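Local coordinates for protein KLLA0E08119p (Kluyveromyces lactis, PDB 3VA7) that probably catalyses the ATP-dependent, biotin-linked carboxylation of urea to urea-1-carboxylate, this chain being the urea carboxylase part of a longer enzyme that probably also hydrolyses allophanate, at residues S591-P599 and S637-P646; P109-N117 and V318-H326. One frame throughout, in Å; residues are numbered along the deposited sequence.

Contact 1 of 2, residues S591-P599 and S637-P646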
ATOM      1  N   SER A 591      13.397  -7.748  17.481  1.00 33.58           N
ATOM      2  CA  SER A 591      14.428  -7.520  16.482  1.00 35.08           C
ATOM      3  C   SER A 591      15.100  -8.809  16.055  1.00 35.27           C
ATOM      4  O   SER A 591      15.082  -9.774  16.784  1.00 37.07           O
ATOM      5  CB  SER A 591      15.465  -6.534  17.004  1.00 35.82           C
ATOM      6  OG  SER A 591      16.041  -6.981  18.215  1.00 37.25           O
ATOM      7  N   ILE A 592      15.692  -8.827  14.880  1.00 35.19           N
ATOM      8  CA  ILE A 592      16.271 -10.032  14.314  1.00 35.42           C
ATOM      9  C   ILE A 592      17.581  -9.524  13.791  1.00 36.27           C
ATOM     10  O   ILE A 592      17.576  -8.492  13.111  1.00 37.23           O
ATOM     11  CB  ILE A 592      15.561 -10.495  13.033  1.00 35.22           C
ATOM     12  CG1 ILE A 592      14.027 -10.541  13.139  1.00 36.37           C
ATOM     13  CG2 ILE A 592      16.170 -11.753  12.508  1.00 32.91           C
ATOM     14  CD1 ILE A 592      13.480 -11.006  14.416  1.00 41.84           C
ATOM     15  N   ARG A 593      18.694 -10.176  14.125  1.00 35.96           N
ATOM     16  CA  ARG A 593      19.994  -9.742  13.620  1.00 36.46           C
ATOM     17  C   ARG A 593      19.947  -9.664  12.079  1.00 36.59           C
ATOM     18  O   ARG A 593      19.484 -10.594  11.429  1.00 36.51           O
ATOM     19  CB  ARG A 593      21.127 -10.678  14.115  1.00 36.35           C
ATOM     20  CG  ARG A 593      22.531 -10.078  13.914  1.00 35.87           C
ATOM     21  CD  ARG A 593      23.647 -11.106  14.191  1.00 37.48           C
ATOM     22  NE  ARG A 593      24.995 -10.637  13.880  1.00 35.76           N
ATOM     23  CZ  ARG A 593      25.605  -9.601  14.474  1.00 37.32           C
ATOM     24  NH1 ARG A 593      24.967  -8.893  15.413  1.00 35.81           N
ATOM     25  NH2 ARG A 593      26.853  -9.248  14.112  1.00 35.95           N
ATOM     26  N   GLY A 594      20.377  -8.536  11.519  1.00 37.08           N
ATOM     27  CA  GLY A 594      20.377  -8.326  10.080  1.00 38.21           C
ATOM     28  C   GLY A 594      19.104  -7.675   9.537  1.00 39.54           C
ATOM     29  O   GLY A 594      19.076  -7.226   8.392  1.00 40.41           O
ATOM     30  N   GLY A 595      18.043  -7.642  10.336  1.00 39.45           N
ATOM     31  CA  GLY A 595      16.837  -6.920   9.984  1.00 40.69           C
ATOM     32  C   GLY A 595      15.922  -7.748   9.117  1.00 41.58           C
ATOM     33  O   GLY A 595      16.304  -8.833   8.711  1.00 42.62           O
ATOM     34  N   ILE A 596      14.714  -7.251   8.839  1.00 41.69           N
ATOM     35  CA  ILE A 596      13.744  -7.990   8.015  1.00 41.47           C
ATOM     36  C   ILE A 596      13.737  -7.449   6.578  1.00 42.08           C
ATOM     37  O   ILE A 596      13.861  -6.238   6.380  1.00 41.85           O
ATOM     38  CB  ILE A 596      12.324  -7.879   8.592  1.00 41.13           C
ATOM     39  CG1 ILE A 596      12.252  -8.453   9.998  1.00 38.97           C
ATOM     40  CG2 ILE A 596      11.317  -8.540   7.680  1.00 40.37           C
ATOM     41  CD1 ILE A 596      11.354  -7.635  10.897  1.00 37.09           C
ATOM     42  N   ASP A 597      13.578  -8.342   5.588  1.00 42.55           N
ATOM     43  CA  ASP A 597      13.784  -7.974   4.170  1.00 43.09           C
ATOM     44  C   ASP A 597      12.526  -7.677   3.402  1.00 41.62           C
ATOM     45  O   ASP A 597      11.824  -8.572   2.888  1.00 40.73           O
ATOM     46  CB  ASP A 597      14.624  -9.003   3.392  1.00 44.77           C
ATOM     47  CG  ASP A 597      15.256  -8.398   2.114  1.00 50.03           C
ATOM     48  OD1 ASP A 597      16.131  -7.478   2.211  1.00 53.94           O
ATOM     49  OD2 ASP A 597      14.864  -8.851   1.012  1.00 54.59           O
ATOM     50  N   VAL A 598      12.294  -6.378   3.274  1.00 40.60           N
ATOM     51  CA  VAL A 598      11.056  -5.874   2.743  1.00 39.00           C
ATOM     52  C   VAL A 598      11.419  -4.648   1.912  1.00 37.81           C
ATOM     53  O   VAL A 598      12.337  -3.940   2.240  1.00 37.37           O
ATOM     54  CB  VAL A 598      10.099  -5.630   3.962  1.00 39.28           C
ATOM     55  CG1 VAL A 598      10.128  -4.194   4.473  1.00 38.08           C
ATOM     56  CG2 VAL A 598       8.730  -6.170   3.693  1.00 38.67           C
ATOM     57  N   PRO A 599      10.739  -4.424   0.790  1.00 37.59           N
ATOM     58  CA  PRO A 599      11.150  -3.254  -0.041  1.00 36.24           C
ATOM     59  C   PRO A 599      10.876  -1.888   0.622  1.00 35.19           C
ATOM     60  O   PRO A 599       9.925  -1.771   1.400  1.00 34.39           O
ATOM     61  CB  PRO A 599      10.332  -3.430  -1.329  1.00 35.88           C
ATOM     62  CG  PRO A 599       9.124  -4.335  -0.914  1.00 37.57           C
ATOM     63  CD  PRO A 599       9.647  -5.228   0.184  1.00 37.74           C
ATOM     64  N   SER A 637      20.900  -9.005  -0.758  1.00 61.79           N
ATOM     65  CA  SER A 637      20.025  -8.051  -0.076  1.00 59.04           C
ATOM     66  C   SER A 637      20.676  -6.662   0.013  1.00 57.07           C
ATOM     67  O   SER A 637      21.901  -6.543   0.059  1.00 57.25           O
ATOM     68  CB  SER A 637      19.701  -8.594   1.332  1.00 59.38           C
ATOM     69  OG  SER A 637      19.281  -7.593   2.244  1.00 58.51           O
ATOM     70  N   SER A 638      19.856  -5.620   0.056  1.00 54.16           N
ATOM     71  CA  SER A 638      20.355  -4.262   0.232  1.00 51.09           C
ATOM     72  C   SER A 638      20.204  -3.739   1.691  1.00 49.72           C
ATOM     73  O   SER A 638      20.518  -2.558   1.993  1.00 48.79           O
ATOM     74  CB  SER A 638      19.659  -3.328  -0.763  1.00 51.24           C
ATOM     75  OG  SER A 638      18.371  -2.935  -0.297  1.00 49.61           O
ATOM     76  N   LEU A 639      19.723  -4.608   2.586  1.00 47.08           N
ATOM     77  CA  LEU A 639      19.691  -4.299   4.018  1.00 45.35           C
ATOM     78  C   LEU A 639      21.074  -4.023   4.626  1.00 44.85           C
ATOM     79  O   LEU A 639      22.056  -4.701   4.278  1.00 43.71           O
ATOM     80  CB  LEU A 639      19.052  -5.437   4.778  1.00 44.73           C
ATOM     81  CG  LEU A 639      17.560  -5.479   4.688  1.00 43.38           C
ATOM     82  CD1 LEU A 639      17.122  -6.618   5.491  1.00 41.27           C
ATOM     83  CD2 LEU A 639      17.008  -4.192   5.239  1.00 42.48           C
ATOM     84  N   PRO A 640      21.161  -3.026   5.543  1.00 44.60           N
ATOM     85  CA  PRO A 640      22.455  -2.733   6.155  1.00 44.55           C
ATOM     86  C   PRO A 640      22.871  -3.828   7.164  1.00 44.23           C
ATOM     87  O   PRO A 640      22.151  -4.119   8.113  1.00 43.94           O
ATOM     88  CB  PRO A 640      22.218  -1.395   6.822  1.00 44.45           C
ATOM     89  CG  PRO A 640      20.815  -1.418   7.170  1.00 44.44           C
ATOM     90  CD  PRO A 640      20.096  -2.215   6.139  1.00 44.21           C
ATOM     91  N   ALA A 641      24.004  -4.465   6.869  1.00 44.27           N
ATOM     92  CA  ALA A 641      24.702  -5.417   7.736  1.00 43.86           C
ATOM     93  C   ALA A 641      24.883  -4.897   9.171  1.00 43.64           C
ATOM     94  O   ALA A 641      25.102  -3.676   9.359  1.00 44.45           O
ATOM     95  CB  ALA A 641      26.074  -5.706   7.124  1.00 43.50           C
ATOM     96  N   PRO A 642      24.851  -5.807  10.176  1.00 43.47           N
ATOM     97  CA  PRO A 642      24.968  -5.362  11.561  1.00 43.58           C
ATOM     98  C   PRO A 642      26.322  -4.696  11.883  1.00 44.20           C
ATOM     99  O   PRO A 642      27.344  -4.928  11.231  1.00 43.75           O
ATOM    100  CB  PRO A 642      24.768  -6.658  12.374  1.00 43.26           C
ATOM    101  CG  PRO A 642      24.235  -7.685  11.405  1.00 41.84           C
ATOM    102  CD  PRO A 642      24.862  -7.286  10.105  1.00 43.69           C
ATOM    103  N   ASP A 643      26.303  -3.837  12.877  1.00 45.05           N
ATOM    104  CA  ASP A 643      27.448  -3.025  13.183  1.00 46.10           C
ATOM    105  C   ASP A 643      28.200  -3.555  14.401  1.00 46.88           C
ATOM    106  O   ASP A 643      29.371  -3.244  14.581  1.00 46.93           O
ATOM    107  CB  ASP A 643      26.965  -1.590  13.460  1.00 46.61           C
ATOM    108  CG  ASP A 643      26.702  -0.800  12.162  1.00 46.93           C
ATOM    109  OD1 ASP A 643      27.127  -1.311  11.101  1.00 50.19           O
ATOM    110  OD2 ASP A 643      26.120   0.314  12.206  1.00 43.83           O
ATOM    111  N   PHE A 644      27.528  -4.353  15.234  1.00 46.77           N
ATOM    112  CA  PHE A 644      27.955  -4.542  16.617  1.00 46.72           C
ATOM    113  C   PHE A 644      27.805  -5.990  16.946  1.00 47.22           C
ATOM    114  O   PHE A 644      26.997  -6.669  16.334  1.00 48.37           O
ATOM    115  CB  PHE A 644      27.070  -3.742  17.583  1.00 45.77           C
ATOM    116  CG  PHE A 644      27.011  -2.284  17.290  1.00 45.63           C
ATOM    117  CD1 PHE A 644      25.785  -1.674  16.992  1.00 45.79           C
ATOM    118  CD2 PHE A 644      28.175  -1.504  17.293  1.00 45.73           C
ATOM    119  CE1 PHE A 644      25.706  -0.279  16.697  1.00 44.78           C
ATOM    120  CE2 PHE A 644      28.129  -0.091  17.012  1.00 45.54           C
ATOM    121  CZ  PHE A 644      26.879   0.518  16.711  1.00 45.52           C
ATOM    122  N   GLU A 645      28.552  -6.481  17.924  1.00 47.32           N
ATOM    123  CA  GLU A 645      28.321  -7.857  18.369  1.00 47.14           C
ATOM    124  C   GLU A 645      27.082  -7.781  19.236  1.00 45.37           C
ATOM    125  O   GLU A 645      26.874  -6.764  19.916  1.00 45.84           O
ATOM    126  CB  GLU A 645      29.547  -8.372  19.154  1.00 47.95           C
ATOM    127  CG  GLU A 645      29.882  -9.851  18.954  1.00 51.70           C
ATOM    128  CD  GLU A 645      30.166 -10.195  17.487  1.00 57.64           C
ATOM    129  OE1 GLU A 645      30.876  -9.394  16.820  1.00 57.93           O
ATOM    130  OE2 GLU A 645      29.658 -11.255  17.002  1.00 60.18           O
ATOM    131  N   PRO A 646      26.232  -8.818  19.230  1.00 43.90           N
ATOM    132  CA  PRO A 646      25.084  -8.623  20.144  1.00 43.34           C
ATOM    133  C   PRO A 646      25.513  -8.476  21.641  1.00 42.87           C
ATOM    134  O   PRO A 646      26.638  -8.809  21.999  1.00 42.88           O
ATOM    135  CB  PRO A 646      24.195  -9.860  19.896  1.00 42.32           C
ATOM    136  CG  PRO A 646      24.769 -10.543  18.695  1.00 42.26           C
ATOM    137  CD  PRO A 646      26.216 -10.147  18.602  1.00 43.83           C
TER
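Arg593 reaches across Pro642 to the backbone of Phe644. Both segments lie in carboxyltransferase subdomains A and B, one running on from strand 587-592, the other in the loop after strand 626-628. From CB, just past strand 587-592, CG points anti to the backbone N (chi1 -166°) and the chain stays extended to NE, crossing Pro642 at about a right angle. CG and NE both pass Pro642 CG at 3.9 Å. CZ meets Pro642 CB at 3.7 Å, over one guanidinium face toward its rim. NH1 donates in the guanidinium plane to Phe644 O at 3.1 Å, nearly along the C=O axis; the second bond to this oxygen, from NH2, is weak. With an alanine here, Phe644 O would probably lose its two N-H donors from this segment, and Pro642 the CG methylene and guanidinium face lying across it. Further along, Leu639 CD1 packs against the backbone of Gly594 to Ile596, where the type II turn Ile592-Gly595 ends. Ser637 OG donates to Asp597 OD1 (3.2 Å) from above the carboxylate plane while accepting from Leu639 N, an ST turn. Lacking inter-segment backbone bonds, the proline-rich 637-646 is tied on by polar side chains at both ends and apolar packing between.

Contact 2 of 2, residues P109-N117 and V318-H326. With GOL (glycerol), chain F.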
ATOM      1  N   PRO A 109      -4.204 -19.331 -31.149  1.00 32.71           N
ATOM      2  CA  PRO A 109      -4.750 -19.759 -29.864  1.00 32.38           C
ATOM      3  C   PRO A 109      -3.804 -19.728 -28.676  1.00 33.61           C
ATOM      4  O   PRO A 109      -4.285 -19.756 -27.529  1.00 34.84           O
ATOM      5  CB  PRO A 109      -5.152 -21.199 -30.140  1.00 31.86           C
ATOM      6  CG  PRO A 109      -4.171 -21.653 -31.161  1.00 30.84           C
ATOM      7  CD  PRO A 109      -3.705 -20.472 -31.946  1.00 31.68           C
ATOM      8  N   GLY A 110      -2.491 -19.677 -28.909  1.00 33.68           N
ATOM      9  CA  GLY A 110      -1.535 -19.855 -27.814  1.00 34.32           C
ATOM     10  C   GLY A 110      -1.422 -21.321 -27.420  1.00 34.52           C
ATOM     11  O   GLY A 110      -1.340 -22.216 -28.297  1.00 34.98           O
ATOM     12  N   TYR A 111      -1.356 -21.519 -26.109  1.00 34.50           N
ATOM     13  CA  TYR A 111      -1.425 -22.801 -25.395  1.00 35.13           C
ATOM     14  C   TYR A 111      -2.337 -22.682 -24.176  1.00 36.38           C
ATOM     15  O   TYR A 111      -2.500 -21.585 -23.634  1.00 36.32           O
ATOM     16  CB  TYR A 111      -0.053 -23.240 -24.899  1.00 34.52           C
ATOM     17  CG  TYR A 111       0.878 -22.125 -24.507  1.00 33.88           C
ATOM     18  CD1 TYR A 111       0.690 -21.382 -23.329  1.00 33.95           C
ATOM     19  CD2 TYR A 111       1.954 -21.805 -25.312  1.00 32.72           C
ATOM     20  CE1 TYR A 111       1.558 -20.336 -22.985  1.00 32.84           C
ATOM     21  CE2 TYR A 111       2.827 -20.784 -24.976  1.00 33.06           C
ATOM     22  CZ  TYR A 111       2.637 -20.068 -23.813  1.00 36.50           C
ATOM     23  OH  TYR A 111       3.563 -19.079 -23.511  1.00 41.90           O
ATOM     24  N   GLY A 112      -2.903 -23.814 -23.730  1.00 37.74           N
ATOM     25  CA  GLY A 112      -4.044 -23.803 -22.822  1.00 37.88           C
ATOM     26  C   GLY A 112      -5.283 -23.525 -23.651  1.00 38.81           C
ATOM     27  O   GLY A 112      -5.214 -23.469 -24.881  1.00 38.44           O
ATOM     28  N   PHE A 113      -6.419 -23.361 -22.971  1.00 39.66           N
ATOM     29  CA  PHE A 113      -7.695 -22.916 -23.586  1.00 40.34           C
ATOM     30  C   PHE A 113      -8.067 -23.683 -24.840  1.00 40.36           C
ATOM     31  O   PHE A 113      -7.987 -24.903 -24.851  1.00 41.28           O
ATOM     32  CB  PHE A 113      -7.742 -21.380 -23.778  1.00 40.27           C
ATOM     33  CG  PHE A 113      -7.522 -20.610 -22.481  1.00 42.35           C
ATOM     34  CD1 PHE A 113      -8.444 -20.700 -21.424  1.00 42.27           C
ATOM     35  CD2 PHE A 113      -6.379 -19.817 -22.297  1.00 43.94           C
ATOM     36  CE1 PHE A 113      -8.244 -19.994 -20.211  1.00 44.08           C
ATOM     37  CE2 PHE A 113      -6.165 -19.105 -21.071  1.00 45.80           C
ATOM     38  CZ  PHE A 113      -7.098 -19.195 -20.034  1.00 43.90           C
ATOM     39  N   LEU A 114      -8.473 -22.992 -25.889  1.00 39.85           N
ATOM     40  CA  LEU A 114      -9.012 -23.691 -27.035  1.00 39.92           C
ATOM     41  C   LEU A 114      -7.899 -24.268 -27.931  1.00 40.77           C
ATOM     42  O   LEU A 114      -8.126 -24.721 -29.058  1.00 41.23           O
ATOM     43  CB  LEU A 114      -9.978 -22.778 -27.794  1.00 39.39           C
ATOM     44  CG  LEU A 114     -11.179 -22.328 -26.935  1.00 40.86           C
ATOM     45  CD1 LEU A 114     -12.109 -21.423 -27.714  1.00 39.19           C
ATOM     46  CD2 LEU A 114     -11.974 -23.524 -26.302  1.00 40.95           C
ATOM     47  N   SER A 115      -6.689 -24.262 -27.398  1.00 41.39           N
ATOM     48  CA  SER A 115      -5.491 -24.513 -28.161  1.00 41.52           C
ATOM     49  C   SER A 115      -5.474 -25.886 -28.848  1.00 42.17           C
ATOM     50  O   SER A 115      -5.302 -25.971 -30.042  1.00 42.38           O
ATOM     51  CB  SER A 115      -4.324 -24.396 -27.214  1.00 40.86           C
ATOM     52  OG  SER A 115      -3.184 -24.301 -27.989  1.00 43.19           O
ATOM     53  N   GLU A 116      -5.660 -26.944 -28.064  1.00 43.02           N
ATOM     54  CA  GLU A 116      -5.756 -28.315 -28.533  1.00 43.77           C
ATOM     55  C   GLU A 116      -7.176 -28.874 -28.562  1.00 43.80           C
ATOM     56  O   GLU A 116      -7.379 -30.063 -28.354  1.00 43.36           O
ATOM     57  CB  GLU A 116      -4.988 -29.171 -27.575  1.00 44.45           C
ATOM     58  CG  GLU A 116      -3.536 -28.906 -27.658  1.00 46.44           C
ATOM     59  CD  GLU A 116      -2.805 -29.774 -26.718  1.00 46.87           C
ATOM     60  OE1 GLU A 116      -2.990 -29.532 -25.500  1.00 51.24           O
ATOM     61  OE2 GLU A 116      -2.089 -30.684 -27.203  1.00 43.94           O
ATOM     62  N   ASN A 117      -8.137 -27.998 -28.825  1.00 44.13           N
ATOM     63  CA  ASN A 117      -9.544 -28.324 -28.937  1.00 44.15           C
ATOM     64  C   ASN A 117      -9.975 -28.379 -30.398  1.00 44.66           C
ATOM     65  O   ASN A 117     -10.065 -27.360 -31.078  1.00 44.98           O
ATOM     66  CB  ASN A 117     -10.334 -27.276 -28.164  1.00 43.86           C
ATOM     67  CG  ASN A 117     -11.820 -27.471 -28.238  1.00 43.04           C
ATOM     68  OD1 ASN A 117     -12.416 -27.777 -29.294  1.00 44.49           O
ATOM     69  ND2 ASN A 117     -12.446 -27.235 -27.121  1.00 38.59           N
ATOM     70  N   VAL A 318       2.544 -36.087 -28.257  1.00 47.65           N
ATOM     71  CA  VAL A 318       2.703 -34.880 -29.043  1.00 45.57           C
ATOM     72  C   VAL A 318       1.799 -33.810 -28.452  1.00 44.84           C
ATOM     73  O   VAL A 318       0.630 -34.077 -28.211  1.00 44.35           O
ATOM     74  CB  VAL A 318       2.355 -35.088 -30.518  1.00 45.39           C
ATOM     75  CG1 VAL A 318       2.611 -33.800 -31.309  1.00 44.51           C
ATOM     76  CG2 VAL A 318       3.210 -36.187 -31.092  1.00 44.10           C
ATOM     77  N   ASN A 319       2.352 -32.626 -28.166  1.00 43.54           N
ATOM     78  CA  ASN A 319       1.525 -31.446 -27.903  1.00 42.54           C
ATOM     79  C   ASN A 319       1.249 -30.756 -29.225  1.00 41.03           C
ATOM     80  O   ASN A 319       2.177 -30.337 -29.929  1.00 40.90           O
ATOM     81  CB  ASN A 319       2.174 -30.469 -26.917  1.00 42.98           C
ATOM     82  CG  ASN A 319       2.689 -31.155 -25.671  1.00 47.43           C
ATOM     83  OD1 ASN A 319       3.820 -30.924 -25.282  1.00 53.74           O
ATOM     84  ND2 ASN A 319       1.871 -32.017 -25.044  1.00 49.80           N
ATOM     85  N   ALA A 320      -0.035 -30.645 -29.554  1.00 38.84           N
ATOM     86  CA  ALA A 320      -0.465 -30.203 -30.868  1.00 36.90           C
ATOM     87  C   ALA A 320      -0.658 -28.682 -30.864  1.00 35.77           C
ATOM     88  O   ALA A 320      -1.732 -28.170 -31.189  1.00 35.68           O
ATOM     89  CB  ALA A 320      -1.761 -30.942 -31.265  1.00 36.13           C
ATOM     90  N   ARG A 321       0.405 -27.963 -30.496  1.00 34.21           N
ATOM     91  CA  ARG A 321       0.330 -26.542 -30.226  1.00 31.85           C
ATOM     92  C   ARG A 321       1.684 -26.005 -29.950  1.00 30.39           C
ATOM     93  O   ARG A 321       2.606 -26.757 -29.768  1.00 30.77           O
ATOM     94  CB  ARG A 321      -0.512 -26.317 -28.983  1.00 33.04           C
ATOM     95  CG  ARG A 321      -0.070 -27.119 -27.749  1.00 34.81           C
ATOM     96  CD  ARG A 321      -0.913 -26.655 -26.527  1.00 39.11           C
ATOM     97  NE  ARG A 321      -0.685 -27.465 -25.322  1.00 41.55           N
ATOM     98  CZ  ARG A 321       0.419 -27.392 -24.580  1.00 43.20           C
ATOM     99  NH1 ARG A 321       1.424 -26.574 -24.934  1.00 41.68           N
ATOM    100  NH2 ARG A 321       0.534 -28.145 -23.486  1.00 44.73           N
ATOM    101  N   LEU A 322       1.814 -24.695 -29.867  1.00 29.19           N
ATOM    102  CA  LEU A 322       3.035 -24.110 -29.345  1.00 28.69           C
ATOM    103  C   LEU A 322       3.123 -24.387 -27.841  1.00 28.59           C
ATOM    104  O   LEU A 322       2.122 -24.664 -27.192  1.00 29.04           O
ATOM    105  CB  LEU A 322       3.045 -22.607 -29.606  1.00 28.28           C
ATOM    106  CG  LEU A 322       4.344 -21.836 -29.385  1.00 28.02           C
ATOM    107  CD1 LEU A 322       5.431 -22.118 -30.434  1.00 20.39           C
ATOM    108  CD2 LEU A 322       4.036 -20.353 -29.329  1.00 27.29           C
ATOM    109  N   GLN A 323       4.310 -24.311 -27.278  1.00 28.26           N
ATOM    110  CA  GLN A 323       4.483 -24.577 -25.841  1.00 28.05           C
ATOM    111  C   GLN A 323       5.077 -23.401 -25.058  1.00 27.31           C
ATOM    112  O   GLN A 323       5.853 -22.584 -25.640  1.00 26.97           O
ATOM    113  CB  GLN A 323       5.399 -25.779 -25.641  1.00 28.51           C
ATOM    114  CG  GLN A 323       4.762 -27.144 -25.809  1.00 28.85           C
ATOM    115  CD  GLN A 323       5.803 -28.207 -25.606  1.00 30.08           C
ATOM    116  OE1 GLN A 323       6.778 -28.232 -26.328  1.00 36.19           O
ATOM    117  NE2 GLN A 323       5.649 -29.035 -24.606  1.00 28.45           N
ATOM    118  N   VAL A 324       4.725 -23.322 -23.759  1.00 26.33           N
ATOM    119  CA  VAL A 324       5.243 -22.296 -22.862  1.00 26.74           C
ATOM    120  C   VAL A 324       6.777 -22.093 -22.996  1.00 27.86           C
ATOM    121  O   VAL A 324       7.225 -20.981 -23.223  1.00 28.48           O
ATOM    122  CB  VAL A 324       4.820 -22.498 -21.369  1.00 28.33           C
ATOM    123  CG1 VAL A 324       5.386 -21.330 -20.477  1.00 26.77           C
ATOM    124  CG2 VAL A 324       3.245 -22.634 -21.184  1.00 24.32           C
ATOM    125  N   GLU A 325       7.562 -23.169 -22.978  1.00 28.00           N
ATOM    126  CA  GLU A 325       9.038 -23.066 -23.064  1.00 28.65           C
ATOM    127  C   GLU A 325       9.643 -22.714 -24.402  1.00 29.01           C
ATOM    128  O   GLU A 325      10.890 -22.736 -24.517  1.00 30.43           O
ATOM    129  CB  GLU A 325       9.755 -24.338 -22.550  1.00 27.66           C
ATOM    130  CG  GLU A 325       9.331 -25.611 -23.217  1.00 29.20           C
ATOM    131  CD  GLU A 325       8.125 -26.296 -22.550  1.00 33.79           C
ATOM    132  OE1 GLU A 325       7.237 -25.605 -22.010  1.00 33.13           O
ATOM    133  OE2 GLU A 325       8.073 -27.552 -22.550  1.00 36.58           O
ATOM    134  N   HIS A 326       8.814 -22.436 -25.408  1.00 28.34           N
ATOM    135  CA  HIS A 326       9.315 -22.199 -26.777  1.00 27.63           C
ATOM    136  C   HIS A 326      10.395 -21.113 -26.876  1.00 27.40           C
ATOM    137  O   HIS A 326      11.220 -21.147 -27.808  1.00 28.32           O
ATOM    138  CB  HIS A 326       8.165 -21.867 -27.769  1.00 27.36           C
ATOM    139  CG  HIS A 326       7.682 -20.447 -27.675  1.00 25.72           C
ATOM    140  ND1 HIS A 326       6.802 -20.027 -26.697  1.00 25.61           N
ATOM    141  CD2 HIS A 326       7.974 -19.349 -28.415  1.00 25.64           C
ATOM    142  CE1 HIS A 326       6.578 -18.727 -26.836  1.00 26.30           C
ATOM    143  NE2 HIS A 326       7.278 -18.290 -27.868  1.00 27.17           N
TER
HETATM  144  C1  GOL F1905       0.236 -24.340 -32.893  1.00 50.85           C
HETATM  145  O1  GOL F1905       0.898 -24.987 -33.990  1.00 48.06           O
HETATM  146  C2  GOL F1905      -1.316 -24.368 -32.833  1.00 50.38           C
HETATM  147  O2  GOL F1905      -1.795 -23.077 -32.634  1.00 48.47           O
HETATM  148  C3  GOL F1905      -1.921 -25.144 -31.651  1.00 52.45           C
HETATM  149  O3  GOL F1905      -3.061 -25.937 -31.965  1.00 51.31           O
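Gln323 O, in the turn against which Tyr111 packs, accepts from two donors of one residue: His326 N, and His326 ND1 at 2.9 Å, the latter near the imidazole plane. Over this turn Tyr111 lays its ring across Val324 at about a right angle, so that Val324 CG2 sits 3.7 Å from the ring centroid in a CH-pi contact, while Leu322 O approaches the ring edge at CD2. The phenol hydroxyl bonds outside the contact, to Glu41 of helix 40-53. Residues 319-326 read NARLQVEH, a signature of biotin carboxylases, which in relatives lines the active site; the facing loop 109-117 carries the family's GYGFLSEN run. At the other end Glu116 joins the two with both carboxylate oxygens. Its OE2 takes the backbone N of Ala320 at 3.1 Å, from the anti side, 32° out of the carboxylate plane; Ala320 centres an inverse gamma turn. Its OE1 forms a salt bridge with Arg321 NE (3.1 Å), which comes from above the carboxylate, the two flat groups standing 82° apart. Extended from CG to NE, Arg321 carries its aliphatic carbons past Ser115 OG, with Arg321 CB at 3.5 Å from that oxygen, and its NH1 turns back to Leu322 O at 3.0 Å. Ser115 OG itself donates to Gly110 O (2.8 Å). A glycerol, probably from the crystallisation liquor, sets O3 near both Ser115 O and Ala320 O.

In the fold
Along the chain contact 2 comes first and is complete well before residue 591; the centres of the two contacts are 46 Å apart and their nearest atoms about 26 Å apart. They share no sheet. Contact 2 belongs to the biotin carboxylation part, where the loop after strand 106-108 of the parallel sheet meets the end of strand 312-319 of the large antiparallel sheet. Contact 1 belongs to the carboxyltransferase part, joining the end of strand 587-592, in a five-stranded antiparallel sheet, to the loop between strands 626-628 and 662-669. Each lies within one catalytic part and neither bridges the two, while the biotin carried on Lys1202 is bound in a pocket formed by carboxyltransferase residues.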